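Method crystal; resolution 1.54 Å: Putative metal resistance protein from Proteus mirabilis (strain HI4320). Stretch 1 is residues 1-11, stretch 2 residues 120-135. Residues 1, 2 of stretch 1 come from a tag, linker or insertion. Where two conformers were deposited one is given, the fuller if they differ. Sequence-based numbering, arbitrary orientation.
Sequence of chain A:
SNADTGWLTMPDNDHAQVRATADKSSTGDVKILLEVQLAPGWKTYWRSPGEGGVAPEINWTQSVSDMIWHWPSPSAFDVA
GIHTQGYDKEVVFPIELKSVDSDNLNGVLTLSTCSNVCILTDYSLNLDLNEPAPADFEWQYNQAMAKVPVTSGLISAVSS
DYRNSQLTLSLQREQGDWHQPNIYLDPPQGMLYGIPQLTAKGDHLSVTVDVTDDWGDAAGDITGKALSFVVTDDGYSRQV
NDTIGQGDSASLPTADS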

# COMPACT_ATOMS: atom_id res chain seq x y z
N SER A 1 -16.53 23.08 -11.72
CA SER A 1 -17.36 23.40 -10.53
C SER A 1 -16.73 22.88 -9.24
O SER A 1 -16.87 23.50 -8.18
CB SER A 1 -18.77 22.83 -10.69
OG SER A 1 -18.74 21.50 -11.19
N ASN A 2 -16.05 21.73 -9.32
CA ASN A 2 -15.32 21.18 -8.18
C ASN A 2 -13.90 20.76 -8.55
O ASN A 2 -13.58 20.59 -9.73
CB ASN A 2 -16.04 19.95 -7.59
CG ASN A 2 -17.34 20.29 -6.90
OD1 ASN A 2 -18.40 19.87 -7.34
ND2 ASN A 2 -17.26 21.01 -5.78
N ALA A 3 -13.07 20.58 -7.53
CA ALA A 3 -11.71 20.02 -7.69
C ALA A 3 -11.86 18.52 -7.82
O ALA A 3 -11.79 17.80 -6.84
CB ALA A 3 -10.85 20.39 -6.52
N ASP A 4 -12.11 18.08 -9.04
CA ASP A 4 -12.63 16.73 -9.31
C ASP A 4 -12.38 16.40 -10.78
O ASP A 4 -12.86 17.09 -11.67
CB ASP A 4 -14.12 16.71 -8.95
CG ASP A 4 -14.81 15.38 -9.20
OD1 ASP A 4 -14.19 14.38 -9.64
OD2 ASP A 4 -16.03 15.37 -8.98
N THR A 5 -11.60 15.37 -11.04
CA THR A 5 -11.31 14.98 -12.40
C THR A 5 -12.49 14.33 -13.10
O THR A 5 -12.47 14.21 -14.31
CB THR A 5 -10.15 13.96 -12.49
OG1 THR A 5 -10.51 12.78 -11.75
CG2 THR A 5 -8.88 14.52 -11.90
N GLY A 6 -13.49 13.88 -12.34
CA GLY A 6 -14.47 12.94 -12.86
C GLY A 6 -13.84 11.58 -13.07
O GLY A 6 -12.64 11.37 -12.83
N TRP A 7 -14.65 10.62 -13.53
CA TRP A 7 -14.16 9.25 -13.75
C TRP A 7 -13.45 9.19 -15.09
O TRP A 7 -14.04 9.50 -16.15
CB TRP A 7 -15.31 8.23 -13.64
CG TRP A 7 -15.71 8.06 -12.20
CD1 TRP A 7 -16.77 8.64 -11.57
CD2 TRP A 7 -15.05 7.27 -11.21
NE1 TRP A 7 -16.79 8.28 -10.24
CE2 TRP A 7 -15.75 7.42 -10.00
CE3 TRP A 7 -13.92 6.45 -11.23
CZ2 TRP A 7 -15.37 6.79 -8.84
CZ3 TRP A 7 -13.54 5.82 -10.06
CH2 TRP A 7 -14.27 6.00 -8.89
N LEU A 8 -12.19 8.78 -15.05
CA LEU A 8 -11.32 8.75 -16.22
C LEU A 8 -11.11 7.33 -16.69
O LEU A 8 -10.83 6.41 -15.89
CB LEU A 8 -9.97 9.38 -15.90
CG LEU A 8 -9.99 10.79 -15.31
CD1 LEU A 8 -8.57 11.16 -14.82
CD2 LEU A 8 -10.55 11.78 -16.32
N THR A 9 -11.16 7.17 -18.00
CA THR A 9 -10.79 5.93 -18.63
C THR A 9 -9.81 6.28 -19.74
O THR A 9 -9.75 7.43 -20.22
CB THR A 9 -11.99 5.14 -19.21
OG1 THR A 9 -12.65 5.94 -20.18
CG2 THR A 9 -12.99 4.76 -18.12
N MSE A 10 -9.00 5.30 -20.10
CA MSE A 10 -8.10 5.39 -21.24
C MSE A 10 -8.52 4.36 -22.25
O MSE A 10 -8.95 3.25 -21.87
CB MSE A 10 -6.66 5.14 -20.78
CG MSE A 10 -6.10 6.26 -19.94
SE MSE A 10 -5.86 7.85 -21.05
CE MSE A 10 -4.22 7.26 -21.91
N PRO A 11 -8.37 4.69 -23.53
CA PRO A 11 -8.89 3.85 -24.61
C PRO A 11 -8.36 2.41 -24.61
O PRO A 11 -9.09 1.49 -25.01
CB PRO A 11 -8.41 4.59 -25.88
CG PRO A 11 -8.29 6.00 -25.48
CD PRO A 11 -7.87 5.99 -24.03
N LEU A 120 0.73 -1.40 -17.39
CA LEU A 120 0.95 -0.03 -16.93
C LEU A 120 0.19 0.94 -17.82
O LEU A 120 0.34 0.92 -19.05
CB LEU A 120 2.45 0.30 -16.94
CG LEU A 120 3.32 -0.68 -16.17
CD1 LEU A 120 4.77 -0.37 -16.39
CD2 LEU A 120 3.00 -0.63 -14.71
N THR A 121 -0.64 1.78 -17.20
CA THR A 121 -1.49 2.74 -17.90
C THR A 121 -1.29 4.11 -17.28
O THR A 121 -1.36 4.24 -16.07
CB THR A 121 -2.98 2.34 -17.82
OG1 THR A 121 -3.14 0.97 -18.22
CG2 THR A 121 -3.92 3.28 -18.68
N ASP A 122 -1.12 5.13 -18.10
CA ASP A 122 -1.00 6.51 -17.61
C ASP A 122 -2.34 7.23 -17.64
O ASP A 122 -3.02 7.21 -18.66
CB ASP A 122 0.01 7.28 -18.44
CG ASP A 122 1.44 6.93 -18.09
OD1 ASP A 122 1.69 6.18 -17.13
OD2 ASP A 122 2.35 7.45 -18.79
N TYR A 123 -2.69 7.89 -16.54
CA TYR A 123 -3.88 8.73 -16.42
C TYR A 123 -3.46 10.14 -16.09
O TYR A 123 -2.72 10.35 -15.13
CB TYR A 123 -4.82 8.18 -15.34
CG TYR A 123 -5.42 6.84 -15.67
CD1 TYR A 123 -4.74 5.67 -15.40
CD2 TYR A 123 -6.67 6.73 -16.24
CE1 TYR A 123 -5.27 4.44 -15.72
CE2 TYR A 123 -7.20 5.52 -16.56
CZ TYR A 123 -6.51 4.37 -16.29
OH TYR A 123 -7.01 3.13 -16.61
N SER A 124 -3.93 11.13 -16.84
CA SER A 124 -3.59 12.51 -16.57
C SER A 124 -4.61 13.10 -15.62
O SER A 124 -5.81 13.13 -15.92
CB SER A 124 -3.54 13.32 -17.86
OG SER A 124 -2.47 12.88 -18.67
N LEU A 125 -4.12 13.52 -14.45
CA LEU A 125 -4.95 14.08 -13.39
C LEU A 125 -4.78 15.60 -13.41
O LEU A 125 -3.72 16.09 -13.14
CB LEU A 125 -4.54 13.50 -12.03
CG LEU A 125 -4.43 11.99 -11.99
CD1 LEU A 125 -3.93 11.59 -10.60
CD2 LEU A 125 -5.79 11.35 -12.33
N ASN A 126 -5.85 16.32 -13.71
CA ASN A 126 -5.83 17.76 -13.73
C ASN A 126 -6.84 18.28 -12.71
O ASN A 126 -8.04 18.03 -12.82
CB ASN A 126 -6.14 18.25 -15.16
CG ASN A 126 -5.15 17.70 -16.17
OD1 ASN A 126 -3.93 17.85 -16.02
ND2 ASN A 126 -5.66 17.03 -17.20
N LEU A 127 -6.33 18.98 -11.71
CA LEU A 127 -7.15 19.46 -10.58
C LEU A 127 -7.06 20.98 -10.47
O LEU A 127 -5.98 21.55 -10.42
CB LEU A 127 -6.68 18.83 -9.27
CG LEU A 127 -6.83 17.30 -9.16
CD1 LEU A 127 -5.88 16.73 -8.12
CD2 LEU A 127 -8.26 17.00 -8.82
N ASP A 128 -8.23 21.62 -10.41
CA ASP A 128 -8.32 23.07 -10.22
C ASP A 128 -8.62 23.35 -8.76
O ASP A 128 -9.75 23.19 -8.32
CB ASP A 128 -9.38 23.67 -11.14
CG ASP A 128 -9.46 25.21 -11.05
OD1 ASP A 128 -8.78 25.81 -10.19
OD2 ASP A 128 -10.21 25.81 -11.85
N LEU A 129 -7.60 23.73 -8.01
CA LEU A 129 -7.73 23.86 -6.57
C LEU A 129 -8.43 25.16 -6.14
O LEU A 129 -8.67 25.37 -4.95
CB LEU A 129 -6.35 23.77 -5.92
CG LEU A 129 -5.58 22.47 -6.19
CD1 LEU A 129 -4.20 22.48 -5.57
CD2 LEU A 129 -6.35 21.30 -5.67
N ASN A 130 -8.83 25.98 -7.11
CA ASN A 130 -9.65 27.15 -6.82
C ASN A 130 -11.13 26.80 -6.75
O ASN A 130 -11.95 27.63 -6.36
CB ASN A 130 -9.45 28.24 -7.88
CG ASN A 130 -8.20 29.05 -7.66
OD1 ASN A 130 -7.74 29.21 -6.53
ND2 ASN A 130 -7.64 29.57 -8.75
N GLU A 131 -11.45 25.60 -7.21
CA GLU A 131 -12.80 25.06 -7.10
C GLU A 131 -12.92 24.29 -5.78
O GLU A 131 -11.95 23.69 -5.31
CB GLU A 131 -13.12 24.16 -8.29
CG GLU A 131 -13.02 24.83 -9.66
CD GLU A 131 -14.12 25.84 -9.93
OE1 GLU A 131 -15.02 26.01 -9.07
OE2 GLU A 131 -14.10 26.48 -11.01
N PRO A 132 -14.11 24.32 -5.18
CA PRO A 132 -14.33 23.62 -3.92
C PRO A 132 -14.28 22.11 -4.08
O PRO A 132 -14.64 21.57 -5.13
CB PRO A 132 -15.73 24.08 -3.51
CG PRO A 132 -16.40 24.45 -4.80
CD PRO A 132 -15.31 25.02 -5.66
N ALA A 133 -13.75 21.44 -3.06
CA ALA A 133 -13.81 20.00 -2.99
C ALA A 133 -15.28 19.57 -3.05
O ALA A 133 -16.16 20.33 -2.64
CB ALA A 133 -13.16 19.48 -1.72
N PRO A 134 -15.55 18.36 -3.56
CA PRO A 134 -16.93 17.89 -3.53
C PRO A 134 -17.52 17.91 -2.12
O PRO A 134 -16.78 17.88 -1.13
CB PRO A 134 -16.82 16.44 -4.05
CG PRO A 134 -15.55 16.41 -4.82
CD PRO A 134 -14.62 17.37 -4.13
N ALA A 135 -18.84 17.95 -2.03
CA ALA A 135 -19.51 18.13 -0.74
C ALA A 135 -19.10 17.12 0.33
O ALA A 135 -18.94 17.46 1.51
CB ALA A 135 -21.02 18.07 -0.94
O HOH W 1 -10.69 20.35 -11.08
O HOH W 2 -18.93 21.43 -3.35
O HOH W 3 -9.10 2.92 -18.28

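A chain terminus can be laid along a distant strand with very few direct hydrogen bonds, provided that its small bumps find hollows of matching size. The N-terminal segment of this putative metal resistance protein, its short strand 8-10 running at 140° to strand 120-128, is an example; 799 Å² is buried between the two stretches, both sides summed.

Polar anchoring is concentrated at one end. The carbonyl O of Pro-132 accepts two hydrogen bonds, from Ala-3 N (3.0 Å) and from Asn-2 ND2 (2.8 Å). Asn-2 is a tag residue whose CA-to-CB bond points away overall, although CB touches the partner, and whose amide end comes nearer still. Water 2 joins Asn-2 ND2 to Ala-133 O, and water 1 links Asn-2 O with Asp-128 N.

Ala-3 is the bump here. Its methyl points toward the second stretch, where the type I turn from Asp-128 to Glu-131 bends the chain around it; CB comes to 3.5 Å from Asp-128 O, so a small side chain suits this close approach. Pro-134 adds a rigid ring nearby, its CD 3.9 Å from Ala-3 O.

Farther along, Thr-5 divides its two roles. OG1 bonds to Gly-6 O, while CG2 rests 3.7 Å from Asn-126 O and 4.0 Å from Leu-127 CD2. Gly-6 itself makes no contact; its positive phi favours glycine, and its N bonds to Asp-4 OD1.

Beyond Gly-6 and Trp-7, which are out of reach, alternation in the weakly bonded strand sends Leu-8 and Met-10 toward the partner and Thr-9 away. Leu-8, branched and apolar, suits the space bounded by Ser-124 and the buried Tyr-123 and Leu-125: its CB lies 4.2 Å from Tyr-123 CD2, its CD1 3.7 Å from Leu-125 CD2 and 3.6 Å from Ser-124 O. The selenomethionine Met-10 lays CG over one face of the Tyr-123 ring, 4.0 Å from its centroid, with Thr-9 CA at the ring edge. Water 3 accepts from both Met-10 N and Tyr-123 OH, closing the far end.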